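Local coordinates for protein possible thiamine biosynthesis enzyme (Candida albicans, PDB 2X7Q) that is of unknown function but has the periplasmic binding protein fold and probably binds a small solute, perhaps one linked to thiamine biosynthesis, at residues L99-S104 / A173-Y178; Y131-V136 / D194-P199. The protein carries 1 engineered substitution. One frame throughout, in Å; residues are numbered along the deposited sequence.

Contact 1: L99-S104 / A173-Y178. With GOL (glycerol), chain B.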
ATOM      1  N   LEU A  99      -3.073  -6.847   4.076  1.00 12.05           N
ATOM      2  CA  LEU A  99      -3.332  -5.630   4.841  1.00 11.23           C
ATOM      3  C   LEU A  99      -4.652  -5.734   5.608  1.00 10.65           C
ATOM      4  O   LEU A  99      -5.661  -6.174   5.059  1.00 11.02           O
ATOM      5  CB  LEU A  99      -3.364  -4.412   3.914  1.00 13.04           C
ATOM      6  CG  LEU A  99      -3.178  -3.042   4.572  1.00 13.06           C
ATOM      7  CD1 LEU A  99      -1.735  -2.859   4.995  1.00 12.33           C
ATOM      8  CD2 LEU A  99      -3.604  -1.918   3.635  1.00 13.90           C
ATOM      9  N   LEU A 100      -4.640  -5.329   6.875  1.00 11.20           N
ATOM     10  CA  LEU A 100      -5.844  -5.369   7.701  1.00 11.49           C
ATOM     11  C   LEU A 100      -6.544  -4.013   7.741  1.00 10.48           C
ATOM     12  O   LEU A 100      -6.072  -3.078   8.393  1.00  9.91           O
ATOM     13  CB  LEU A 100      -5.513  -5.834   9.120  1.00 12.33           C
ATOM     14  CG  LEU A 100      -6.683  -5.910  10.104  1.00 11.85           C
ATOM     15  CD1 LEU A 100      -7.784  -6.810   9.564  1.00 11.75           C
ATOM     16  CD2 LEU A 100      -6.213  -6.396  11.468  1.00 13.78           C
ATOM     17  N   TRP A 101      -7.670  -3.917   7.041  1.00  9.42           N
ATOM     18  CA  TRP A 101      -8.449  -2.684   6.999  1.00  9.74           C
ATOM     19  C   TRP A 101      -9.486  -2.643   8.115  1.00  9.95           C
ATOM     20  O   TRP A 101     -10.186  -3.623   8.360  1.00 10.71           O
ATOM     21  CB  TRP A 101      -9.136  -2.527   5.642  1.00  9.43           C
ATOM     22  CG  TRP A 101      -8.197  -2.147   4.538  1.00 10.18           C
ATOM     23  CD1 TRP A 101      -7.491  -2.992   3.732  1.00  9.98           C
ATOM     24  CD2 TRP A 101      -7.863  -0.820   4.114  1.00  9.62           C
ATOM     25  NE1 TRP A 101      -6.739  -2.273   2.834  1.00 10.16           N
ATOM     26  CE2 TRP A 101      -6.950  -0.932   3.051  1.00 10.09           C
ATOM     27  CE3 TRP A 101      -8.249   0.458   4.536  1.00  9.91           C
ATOM     28  CZ2 TRP A 101      -6.417   0.176   2.399  1.00  9.95           C
ATOM     29  CZ3 TRP A 101      -7.719   1.559   3.888  1.00 10.23           C
ATOM     30  CH2 TRP A 101      -6.815   1.412   2.833  1.00 10.88           C
ATOM     31  N   ALA A 102      -9.580  -1.502   8.789  1.00  8.90           N
ATOM     32  CA  ALA A 102     -10.538  -1.331   9.874  1.00  8.92           C
ATOM     33  C   ALA A 102     -11.621  -0.325   9.485  1.00  9.16           C
ATOM     34  O   ALA A 102     -11.324   0.770   8.996  1.00  9.40           O
ATOM     35  CB  ALA A 102      -9.826  -0.885  11.142  1.00  9.43           C
ATOM     36  N   VAL A 103     -12.876  -0.700   9.713  1.00  9.29           N
ATOM     37  CA  VAL A 103     -14.004   0.172   9.412  1.00  9.36           C
ATOM     38  C   VAL A 103     -14.379   0.976  10.651  1.00  9.41           C
ATOM     39  O   VAL A 103     -14.692   0.407  11.697  1.00 10.22           O
ATOM     40  CB  VAL A 103     -15.220  -0.637   8.935  1.00  9.81           C
ATOM     41  CG1 VAL A 103     -16.354   0.294   8.540  1.00  8.47           C
ATOM     42  CG2 VAL A 103     -14.833  -1.534   7.766  1.00  9.71           C
ATOM     43  N   SER A 104     -14.348   2.300  10.531  1.00  8.31           N
ATOM     44  CA  SER A 104     -14.584   3.166  11.681  1.00  9.21           C
ATOM     45  C   SER A 104     -15.799   4.068  11.496  1.00  8.77           C
ATOM     46  O   SER A 104     -16.213   4.351  10.371  1.00  9.22           O
ATOM     47  CB  SER A 104     -13.350   4.027  11.962  1.00  9.46           C
ATOM     48  OG  SER A 104     -12.195   3.228  12.141  1.00  9.15           O
ATOM     49  N   ALA A 173     -19.146   6.044   7.691  1.00  9.94           N
ATOM     50  CA  ALA A 173     -17.953   5.277   8.027  1.00  9.61           C
ATOM     51  C   ALA A 173     -16.843   5.456   6.996  1.00 10.20           C
ATOM     52  O   ALA A 173     -17.087   5.893   5.871  1.00  9.73           O
ATOM     53  CB  ALA A 173     -18.294   3.803   8.177  1.00  9.79           C
ATOM     54  N   PHE A 174     -15.621   5.118   7.397  1.00  9.18           N
ATOM     55  CA  PHE A 174     -14.472   5.137   6.501  1.00  9.30           C
ATOM     56  C   PHE A 174     -13.575   3.946   6.819  1.00  9.33           C
ATOM     57  O   PHE A 174     -13.705   3.332   7.877  1.00  9.13           O
ATOM     58  CB  PHE A 174     -13.695   6.449   6.643  1.00 10.32           C
ATOM     59  CG  PHE A 174     -12.980   6.595   7.959  1.00  9.67           C
ATOM     60  CD1 PHE A 174     -13.630   7.126   9.061  1.00  9.87           C
ATOM     61  CD2 PHE A 174     -11.656   6.209   8.090  1.00 10.31           C
ATOM     62  CE1 PHE A 174     -12.974   7.266  10.271  1.00 10.31           C
ATOM     63  CE2 PHE A 174     -10.995   6.345   9.295  1.00 10.39           C
ATOM     64  CZ  PHE A 174     -11.655   6.873  10.387  1.00 10.81           C
HETATM   65  N   MSE A 175     -12.670   3.617   5.907  1.00  9.32           N
HETATM   66  CA  MSE A 175     -11.781   2.480   6.107  1.00  9.76           C
HETATM   67  C   MSE A 175     -10.318   2.921   6.129  1.00  9.65           C
HETATM   68  O   MSE A 175      -9.874   3.692   5.275  1.00  9.85           O
HETATM   69  CB  MSE A 175     -12.009   1.425   5.022  1.00  9.77           C
HETATM   70  CG  MSE A 175     -13.433   0.918   4.951  1.00 13.22           C
HETATM   71 SE   MSE A 175     -13.707  -0.402   3.556  1.00 21.61          SE
HETATM   72  CE  MSE A 175     -12.387  -1.706   4.117  1.00 13.16           C
ATOM     73  N   TRP A 176      -9.573   2.427   7.112  1.00  9.90           N
ATOM     74  CA  TRP A 176      -8.176   2.805   7.273  1.00  9.93           C
ATOM     75  C   TRP A 176      -7.403   1.664   7.922  1.00  9.16           C
ATOM     76  O   TRP A 176      -7.985   0.822   8.607  1.00  9.67           O
ATOM     77  CB  TRP A 176      -8.072   4.072   8.123  1.00 10.26           C
ATOM     78  CG  TRP A 176      -6.917   4.953   7.762  1.00 10.10           C
ATOM     79  CD1 TRP A 176      -5.759   5.117   8.462  1.00 11.59           C
ATOM     80  CD2 TRP A 176      -6.810   5.795   6.604  1.00 10.98           C
ATOM     81  NE1 TRP A 176      -4.938   6.012   7.816  1.00 12.06           N
ATOM     82  CE2 TRP A 176      -5.558   6.438   6.677  1.00 11.54           C
ATOM     83  CE3 TRP A 176      -7.651   6.064   5.522  1.00 10.71           C
ATOM     84  CZ2 TRP A 176      -5.129   7.337   5.698  1.00 12.06           C
ATOM     85  CZ3 TRP A 176      -7.220   6.956   4.555  1.00 12.12           C
ATOM     86  CH2 TRP A 176      -5.972   7.582   4.649  1.00 11.57           C
ATOM     87  N   GLU A 177      -6.093   1.632   7.701  1.00  9.17           N
ATOM     88  CA  GLU A 177      -5.256   0.579   8.265  1.00 10.11           C
ATOM     89  C   GLU A 177      -5.487   0.471   9.771  1.00 10.41           C
ATOM     90  O   GLU A 177      -5.525   1.480  10.475  1.00  9.00           O
ATOM     91  CB  GLU A 177      -3.780   0.838   7.952  1.00 11.20           C
ATOM     92  CG  GLU A 177      -2.867  -0.347   8.229  1.00 12.09           C
ATOM     93  CD  GLU A 177      -2.546  -0.503   9.702  1.00 11.86           C
ATOM     94  OE1 GLU A 177      -2.066   0.476  10.313  1.00 12.49           O
ATOM     95  OE2 GLU A 177      -2.776  -1.602  10.248  1.00 13.01           O
ATOM     96  N   TYR A 178      -5.651  -0.757  10.253  1.00 10.41           N
ATOM     97  CA  TYR A 178      -6.026  -1.001  11.645  1.00 10.62           C
ATOM     98  C   TYR A 178      -5.104  -0.343  12.667  1.00 10.31           C
ATOM     99  O   TYR A 178      -5.538   0.511  13.438  1.00 10.03           O
ATOM    100  CB  TYR A 178      -6.120  -2.504  11.927  1.00  9.85           C
ATOM    101  CG  TYR A 178      -6.330  -2.832  13.389  1.00 11.01           C
ATOM    102  CD1 TYR A 178      -7.549  -2.579  14.009  1.00 11.21           C
ATOM    103  CD2 TYR A 178      -5.313  -3.396  14.149  1.00 10.63           C
ATOM    104  CE1 TYR A 178      -7.745  -2.872  15.343  1.00 10.83           C
ATOM    105  CE2 TYR A 178      -5.502  -3.693  15.485  1.00 11.89           C
ATOM    106  CZ  TYR A 178      -6.720  -3.428  16.078  1.00 11.36           C
ATOM    107  OH  TYR A 178      -6.915  -3.722  17.410  1.00 12.66           O
TER
HETATM  108  C1  GOL B1307      -1.401  -4.763   9.106  1.00 13.94           C
HETATM  109  O1  GOL B1307      -2.706  -4.317   8.741  1.00 13.53           O
HETATM  110  C2  GOL B1307      -1.255  -6.226   8.692  1.00 14.01           C
HETATM  111  O2  GOL B1307       0.050  -6.674   9.054  1.00 12.81           O
HETATM  112  C3  GOL B1307      -2.315  -7.070   9.416  1.00 14.47           C
HETATM  113  O3  GOL B1307      -2.180  -8.431   9.012  1.00 18.21           O
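Ser104 and Phe174 bond to each other through both backbone groups, and the bond from Ser104 N to Phe174 O (2.9 Å) is almost straight at hydrogen (174°). Ala102 and Trp176 form the next such pair: Ala102 N gives to Trp176 O at 2.8 Å, and Trp176 N returns a bond to Ala102 O. The ladder ends with Tyr178 N, in the first turn of helix 178-186, bonded to Leu100 O at 3.0 Å. The side chain of Glu177, the N-cap residue, reaches forward over the first turn of that helix, OE2 accepting from Phe179 N and OE1 bonding Thr180 OG1. A glycerol, probably from the crystallisation liquor, joins the two segments here, its O1 accepting from Leu100 N (2.9 Å) and donating to Glu177 OE2. The antiparallel strands 100-106 and 173-177 are neighbours within the mixed five-stranded sheet of one lobe of the periplasmic binding protein fold, and helices pack on both faces of the pair. On one face Phe174 has CG in the crowded position between backbone N and carbonyl carbon (chi1 69°), and Ser104 CB sits over its ring as a CH-pi contact, 4.0 Å from the centroid. Ser104 OG bonds Tyr185 OH, while helix 155-162 packs against Phe174 and Trp176, the latter ring stacking with Phe155. Further along, Ala102 CB meets the edge of the Tyr178 ring at CD1, and the Leu100 and Tyr178 side chains run side by side. Across the sheet, Val103 CG2 packs on CG of Met175; this selenomethionine bends at chi3 (57°), which brings its CE to 3.7 Å from Trp101 CB. The Trp101 indole points its CE3-CZ3 edge at the peptide between Met175 and Trp176, CZ3 coming within 3.3 Å of Met175 O, a buried carbonyl without hydrogen-bond partner in the model.

Contact 2: Y131-V136 / D194-P199; sequences YVMSFV and DQIYTP
Met133 and Val136 of helix 129-141, about one turn apart, close on the tip of Ile196. Ile196 reaches out fully extended, CG1 anti to the backbone N (chi1 178°) and CD1 continuing the line. Its CD1 touches both helix residues, lying 3.8 Å from Met133 CE and 3.9 Å from Val136 CG1. The selenomethionine Met133 bends at chi2 and again at chi3 (-58°), and its CE also lies near CG1 and CG2 of Ile196. Its selenium is 4.1 Å from Thr198 CG2, the two side chains crossing at about a right angle. All these contacts are apolar. Helix 129-141 lies against one face of the sheet whose outermost strand is 190-197, in the alternation of helices and sheet that builds each lobe of a periplasmic binding protein; its segment runs nearly perpendicular to the strand segment (98°), with the axes 10.2 Å apart, and the gap is bridged mainly by side chains. Trp101, on the adjacent strand 100-106, and Met175, on the strand beyond it, touch both Met133 and Ile196. Thr198 is fixed through its hydroxyl, OG1 bonding Leu99 N and Trp200 O, while its methyl carbon meets the selenium. Helix 275-289 packs beside this region, where its Thr285 is touched by Val136.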
ATOM      1  N   TYR A 131     -11.208   3.661  -0.742  1.00 12.28           N
ATOM      2  CA  TYR A 131     -12.296   3.661  -1.713  1.00 11.61           C
ATOM      3  C   TYR A 131     -12.505   2.268  -2.301  1.00 11.42           C
ATOM      4  O   TYR A 131     -13.617   1.747  -2.302  1.00 12.17           O
ATOM      5  CB  TYR A 131     -12.014   4.669  -2.830  1.00 12.89           C
ATOM      6  CG  TYR A 131     -12.988   4.596  -3.985  1.00 12.62           C
ATOM      7  CD1 TYR A 131     -12.688   3.861  -5.125  1.00 13.11           C
ATOM      8  CD2 TYR A 131     -14.206   5.259  -3.935  1.00 12.91           C
ATOM      9  CE1 TYR A 131     -13.574   3.788  -6.183  1.00 12.43           C
ATOM     10  CE2 TYR A 131     -15.101   5.191  -4.988  1.00 12.89           C
ATOM     11  CZ  TYR A 131     -14.779   4.455  -6.109  1.00 13.66           C
ATOM     12  OH  TYR A 131     -15.664   4.386  -7.159  1.00 12.96           O
ATOM     13  N   VAL A 132     -11.428   1.672  -2.801  1.00 11.67           N
ATOM     14  CA  VAL A 132     -11.494   0.352  -3.420  1.00 12.62           C
ATOM     15  C   VAL A 132     -12.010  -0.709  -2.451  1.00 12.15           C
ATOM     16  O   VAL A 132     -12.873  -1.512  -2.802  1.00 12.11           O
ATOM     17  CB  VAL A 132     -10.117  -0.084  -3.958  1.00 12.33           C
ATOM     18  CG1 VAL A 132     -10.102  -1.578  -4.239  1.00 13.17           C
ATOM     19  CG2 VAL A 132      -9.755   0.713  -5.199  1.00 13.60           C
HETATM   20  N   MSE A 133     -11.484  -0.701  -1.232  1.00 11.41           N
HETATM   21  CA  MSE A 133     -11.842  -1.700  -0.232  1.00 13.25           C
HETATM   22  C   MSE A 133     -13.302  -1.614   0.196  1.00 12.87           C
HETATM   23  O   MSE A 133     -13.850  -2.579   0.722  1.00 12.35           O
HETATM   24  CB  MSE A 133     -10.929  -1.590   0.992  1.00 11.22           C
HETATM   25  CG  MSE A 133      -9.501  -2.047   0.748  1.00 12.70           C
HETATM   26 SE   MSE A 133      -9.421  -3.891   0.121  1.00 20.31          SE
HETATM   27  CE  MSE A 133     -10.331  -4.752   1.598  1.00 12.05           C
ATOM     28  N   SER A 134     -13.929  -0.461  -0.019  1.00 12.40           N
ATOM     29  CA  SER A 134     -15.335  -0.301   0.330  1.00 12.14           C
ATOM     30  C   SER A 134     -16.191  -1.196  -0.558  1.00 12.21           C
ATOM     31  O   SER A 134     -17.213  -1.724  -0.122  1.00 11.59           O
ATOM     32  CB  SER A 134     -15.774   1.160   0.202  1.00 12.81           C
ATOM     33  OG  SER A 134     -15.914   1.544  -1.151  1.00 12.20           O
ATOM     34  N   PHE A 135     -15.764  -1.365  -1.807  1.00 12.32           N
ATOM     35  CA  PHE A 135     -16.447  -2.252  -2.741  1.00 13.27           C
ATOM     36  C   PHE A 135     -16.250  -3.712  -2.340  1.00 12.41           C
ATOM     37  O   PHE A 135     -17.199  -4.493  -2.328  1.00 11.70           O
ATOM     38  CB  PHE A 135     -15.933  -2.028  -4.165  1.00 12.10           C
ATOM     39  CG  PHE A 135     -16.375  -0.725  -4.776  1.00 13.05           C
ATOM     40  CD1 PHE A 135     -15.730   0.462  -4.460  1.00 13.21           C
ATOM     41  CD2 PHE A 135     -17.433  -0.690  -5.671  1.00 15.13           C
ATOM     42  CE1 PHE A 135     -16.135   1.658  -5.022  1.00 13.20           C
ATOM     43  CE2 PHE A 135     -17.842   0.504  -6.237  1.00 14.03           C
ATOM     44  CZ  PHE A 135     -17.191   1.679  -5.913  1.00 13.84           C
ATOM     45  N   VAL A 136     -15.012  -4.072  -2.016  1.00 11.92           N
ATOM     46  CA  VAL A 136     -14.692  -5.429  -1.589  1.00 12.54           C
ATOM     47  C   VAL A 136     -15.498  -5.805  -0.348  1.00 13.21           C
ATOM     48  O   VAL A 136     -16.049  -6.901  -0.264  1.00 13.86           O
ATOM     49  CB  VAL A 136     -13.185  -5.586  -1.305  1.00 12.94           C
ATOM     50  CG1 VAL A 136     -12.882  -6.964  -0.740  1.00 12.67           C
ATOM     51  CG2 VAL A 136     -12.377  -5.331  -2.568  1.00 12.77           C
ATOM     52  N   ASP A 194     -16.137  -2.972  12.176  1.00 10.92           N
ATOM     53  CA  ASP A 194     -15.781  -4.112  11.337  1.00 10.76           C
ATOM     54  C   ASP A 194     -14.316  -4.066  10.896  1.00 11.26           C
ATOM     55  O   ASP A 194     -13.666  -3.022  10.967  1.00 10.52           O
ATOM     56  CB  ASP A 194     -16.696  -4.161  10.112  1.00 12.18           C
ATOM     57  CG  ASP A 194     -16.773  -5.540   9.492  1.00 14.05           C
ATOM     58  OD1 ASP A 194     -16.162  -6.482  10.040  1.00 14.20           O
ATOM     59  OD2 ASP A 194     -17.452  -5.683   8.455  1.00 14.92           O
ATOM     60  N   GLN A 195     -13.807  -5.210  10.445  1.00 11.00           N
ATOM     61  CA  GLN A 195     -12.460  -5.305   9.892  1.00 12.22           C
ATOM     62  C   GLN A 195     -12.502  -6.135   8.617  1.00 12.39           C
ATOM     63  O   GLN A 195     -13.516  -6.763   8.320  1.00 12.57           O
ATOM     64  CB  GLN A 195     -11.502  -5.945  10.899  1.00 11.47           C
ATOM     65  CG  GLN A 195     -11.241  -5.113  12.144  1.00 11.73           C
ATOM     66  CD  GLN A 195     -10.248  -5.773  13.085  1.00 11.86           C
ATOM     67  OE1 GLN A 195      -9.857  -6.924  12.888  1.00 10.86           O
ATOM     68  NE2 GLN A 195      -9.834  -5.045  14.116  1.00 11.70           N
ATOM     69  N   ILE A 196     -11.407  -6.135   7.860  1.00 11.27           N
ATOM     70  CA  ILE A 196     -11.341  -6.918   6.629  1.00 11.99           C
ATOM     71  C   ILE A 196      -9.929  -6.976   6.055  1.00 11.40           C
ATOM     72  O   ILE A 196      -9.299  -5.944   5.826  1.00 12.09           O
ATOM     73  CB  ILE A 196     -12.314  -6.382   5.556  1.00 12.08           C
ATOM     74  CG1 ILE A 196     -12.187  -7.195   4.266  1.00 13.29           C
ATOM     75  CG2 ILE A 196     -12.061  -4.911   5.289  1.00 12.05           C
ATOM     76  CD1 ILE A 196     -13.109  -6.731   3.161  1.00 13.76           C
ATOM     77  N   TYR A 197      -9.438  -8.189   5.830  1.00 12.17           N
ATOM     78  CA  TYR A 197      -8.112  -8.388   5.264  1.00 11.89           C
ATOM     79  C   TYR A 197      -8.151  -8.288   3.745  1.00 12.28           C
ATOM     80  O   TYR A 197      -9.186  -8.533   3.123  1.00 11.70           O
ATOM     81  CB  TYR A 197      -7.555  -9.758   5.662  1.00 13.07           C
ATOM     82  CG  TYR A 197      -7.207  -9.897   7.128  1.00 13.30           C
ATOM     83  CD1 TYR A 197      -5.972  -9.489   7.611  1.00 13.08           C
ATOM     84  CD2 TYR A 197      -8.110 -10.453   8.022  1.00 13.19           C
ATOM     85  CE1 TYR A 197      -5.651  -9.619   8.951  1.00 13.44           C
ATOM     86  CE2 TYR A 197      -7.800 -10.589   9.360  1.00 14.14           C
ATOM     87  CZ  TYR A 197      -6.568 -10.171   9.821  1.00 14.62           C
ATOM     88  OH  TYR A 197      -6.253 -10.302  11.154  1.00 15.13           O
ATOM     89  N   THR A 198      -7.019  -7.929   3.151  1.00 12.25           N
ATOM     90  CA  THR A 198      -6.880  -7.967   1.704  1.00 12.28           C
ATOM     91  C   THR A 198      -6.574  -9.400   1.283  1.00 13.13           C
ATOM     92  O   THR A 198      -5.692 -10.041   1.856  1.00 12.49           O
ATOM     93  CB  THR A 198      -5.751  -7.040   1.215  1.00 12.16           C
ATOM     94  OG1 THR A 198      -4.500  -7.474   1.764  1.00 11.07           O
ATOM     95  CG2 THR A 198      -6.016  -5.604   1.641  1.00 12.58           C
ATOM     96  N   PRO A 199      -7.314  -9.914   0.289  1.00 11.74           N
ATOM     97  CA  PRO A 199      -7.088 -11.283  -0.187  1.00 13.76           C
ATOM     98  C   PRO A 199      -5.694 -11.447  -0.782  1.00 14.10           C
ATOM     99  O   PRO A 199      -5.243 -12.572  -0.993  1.00 16.28           O
ATOM    100  CB  PRO A 199      -8.141 -11.450  -1.287  1.00 14.22           C
ATOM    101  CG  PRO A 199      -9.176 -10.413  -1.000  1.00 15.06           C
ATOM    102  CD  PRO A 199      -8.441  -9.261  -0.399  1.00 13.85           C
TER

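Overall arrangement
After the strands and helices of its N-terminal part, the chain forms strand 100-106, then helix 129-141. Contact 1 closes a loop when strand 173-177 pairs with strand 100-106, with 68 residues between the segments; contact 2 closes when 194-199 reaches the helix, with 57 residues between. The segments alternate along the chain, so the two closures cross rather than nest. Strand 100-106 lies between 173-177 and 190-197 in the sheet, and joins the contacts directly: Val103 N probably bonds Asp194 O. Their centres are 8 Å apart. Together they tie three adjacent strands to a helix on one face of a single lobe.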